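Local structure of La protein (Trypanosoma brucei, 1S29) at residues L47-L51 and V63-V67. The protein probably binds RNA, with this chain representing its N-terminal La motif, a winged-helix domain that mediates RNA binding. Coordinates in Å, arbitrary orientation, origin at the centre of the assembly. Numbering follows the deposited sequence.
Sequences LETLL and VKEVV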
loop_
_atom_site.group_PDB
_atom_site.type_symbol
_atom_site.label_atom_id
_atom_site.label_comp_id
_atom_site.label_asym_id
_atom_site.label_seq_id
_atom_site.Cartn_x
_atom_site.Cartn_y
_atom_site.Cartn_z
ATOM N N LEU A 47 -1.661 -5.852 -3.404
ATOM C CA LEU A 47 -0.423 -5.108 -3.549
ATOM C C LEU A 47 -0.094 -4.958 -5.038
ATOM O O LEU A 47 0.575 -4.003 -5.427
ATOM C CB LEU A 47 0.721 -5.802 -2.789
ATOM C CG LEU A 47 0.561 -5.951 -1.268
ATOM C CD1 LEU A 47 1.866 -6.457 -0.666
ATOM C CD2 LEU A 47 0.187 -4.620 -0.644
ATOM N N GLU A 48 -0.569 -5.876 -5.882
ATOM C CA GLU A 48 -0.282 -5.711 -7.302
ATOM C C GLU A 48 -0.996 -4.467 -7.825
ATOM O O GLU A 48 -0.534 -3.838 -8.772
ATOM C CB GLU A 48 -0.675 -6.951 -8.127
ATOM C CG GLU A 48 -2.122 -7.383 -8.041
ATOM C CD GLU A 48 -2.424 -8.562 -8.962
ATOM O OE1 GLU A 48 -1.548 -9.440 -9.124
ATOM O OE2 GLU A 48 -3.538 -8.617 -9.519
ATOM N N THR A 49 -2.120 -4.108 -7.207
ATOM C CA THR A 49 -2.836 -2.918 -7.629
ATOM C C THR A 49 -2.010 -1.710 -7.223
ATOM O O THR A 49 -1.904 -0.741 -7.977
ATOM C CB THR A 49 -4.207 -2.801 -6.959
ATOM O OG1 THR A 49 -5.049 -3.851 -7.439
ATOM C CG2 THR A 49 -4.849 -1.458 -7.300
ATOM N N LEU A 50 -1.435 -1.771 -6.026
ATOM C CA LEU A 50 -0.620 -0.660 -5.543
ATOM C C LEU A 50 0.581 -0.409 -6.452
ATOM O O LEU A 50 1.005 0.731 -6.636
ATOM C CB LEU A 50 -0.157 -0.924 -4.110
ATOM C CG LEU A 50 -1.286 -0.976 -3.077
ATOM C CD1 LEU A 50 -0.681 -0.883 -1.686
ATOM C CD2 LEU A 50 -2.269 0.161 -3.298
ATOM N N LEU A 51 1.112 -1.476 -7.037
ATOM C CA LEU A 51 2.254 -1.356 -7.930
ATOM C C LEU A 51 1.950 -0.520 -9.172
ATOM O O LEU A 51 2.870 -0.065 -9.857
ATOM C CB LEU A 51 2.740 -2.742 -8.354
ATOM C CG LEU A 51 3.513 -3.551 -7.313
ATOM C CD1 LEU A 51 3.899 -4.895 -7.899
ATOM C CD2 LEU A 51 4.762 -2.790 -6.903
ATOM N N VAL A 63 6.091 -6.815 -5.551
ATOM C CA VAL A 63 5.179 -6.877 -4.411
ATOM C C VAL A 63 5.890 -7.280 -3.120
ATOM O O VAL A 63 5.483 -6.882 -2.033
ATOM C CB VAL A 63 4.033 -7.888 -4.660
ATOM C CG1 VAL A 63 3.132 -7.395 -5.776
ATOM C CG2 VAL A 63 4.613 -9.254 -5.000
ATOM N N LYS A 64 6.955 -8.065 -3.237
ATOM C CA LYS A 64 7.680 -8.509 -2.052
ATOM C C LYS A 64 8.404 -7.367 -1.351
ATOM O O LYS A 64 8.555 -7.377 -0.128
ATOM C CB LYS A 64 8.643 -9.637 -2.427
ATOM C CG LYS A 64 7.898 -10.855 -2.951
ATOM C CD LYS A 64 8.806 -12.038 -3.209
ATOM C CE LYS A 64 8.002 -13.224 -3.722
ATOM N NZ LYS A 64 6.931 -13.620 -2.762
ATOM N N GLU A 65 8.834 -6.370 -2.114
ATOM C CA GLU A 65 9.500 -5.224 -1.511
ATOM C C GLU A 65 8.433 -4.336 -0.869
ATOM O O GLU A 65 8.668 -3.697 0.158
ATOM C CB GLU A 65 10.288 -4.442 -2.568
ATOM C CG GLU A 65 11.408 -5.247 -3.221
ATOM C CD GLU A 65 12.301 -4.404 -4.117
ATOM O OE1 GLU A 65 11.764 -3.572 -4.873
ATOM O OE2 GLU A 65 13.537 -4.587 -4.072
ATOM N N VAL A 66 7.249 -4.311 -1.471
ATOM C CA VAL A 66 6.164 -3.510 -0.927
ATOM C C VAL A 66 5.743 -4.085 0.425
ATOM O O VAL A 66 5.404 -3.343 1.333
ATOM C CB VAL A 66 4.950 -3.475 -1.885
ATOM C CG1 VAL A 66 3.825 -2.650 -1.280
ATOM C CG2 VAL A 66 5.368 -2.875 -3.216
ATOM N N VAL A 67 5.788 -5.408 0.562
ATOM C CA VAL A 67 5.419 -6.040 1.827
ATOM C C VAL A 67 6.368 -5.583 2.939
ATOM O O VAL A 67 5.930 -5.219 4.037
ATOM C CB VAL A 67 5.475 -7.591 1.728
ATOM C CG1 VAL A 67 5.284 -8.211 3.101
ATOM C CG2 VAL A 67 4.402 -8.092 0.790
#
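Two leucines one helical turn apart interlock with the valines of a second short helix, in a mainly apolar contact with no hydrogen bond between the segments. The nearest CA atoms are those of Leu-47 and Val-63, 5.9 Å apart. From the face turned to helix 63-70, Leu-47 and Leu-51, both mt, reach across the gap; Leu-50, also mt, lies against Val-85 and Phe-22 instead. Leu-47 CD1 packs 3.4 Å from CG2 of Val-67, which is in the t rotamer. Leu-47 CD1 also lies 3.9 Å from Val-63 O, a carbonyl already engaged in a helical hydrogen bond. Both branches of Leu-47 reach Val-66, CD2 being 4.2 Å and CD1 4.3 Å from Val-66 CG1. Leu-51 splits its methyls between two partners: CD1 meets Val-63 CG1 at 3.4 Å, while its CD2 lies 3.7 Å from Val-66 CG2. Val-66, in the t rotamer, thus offers one methyl to each leucine. Val-63, in the m rotamer, instead directs CG1 into the interface, 4.2 Å from Leu-47 CB, and turns CG2 aside. Glu-48 borders this patch mainly through its backbone, Glu-48 N being 4.0 Å from Val-63 CG1; its CA-to-CB bond points away. This is hydrophobic core packing between two helices of the La motif's winged-helix domain. Helix 47-50 directly follows strand 45-46, and helix 63-70 precedes the antiparallel hairpin of strands 76-78 and 84-87, consistent with the wing. Leu-47 and Leu-50 rest on Val-85 of strand 84-87, so helix 47-50 packs against both the sheet and helix 63-70.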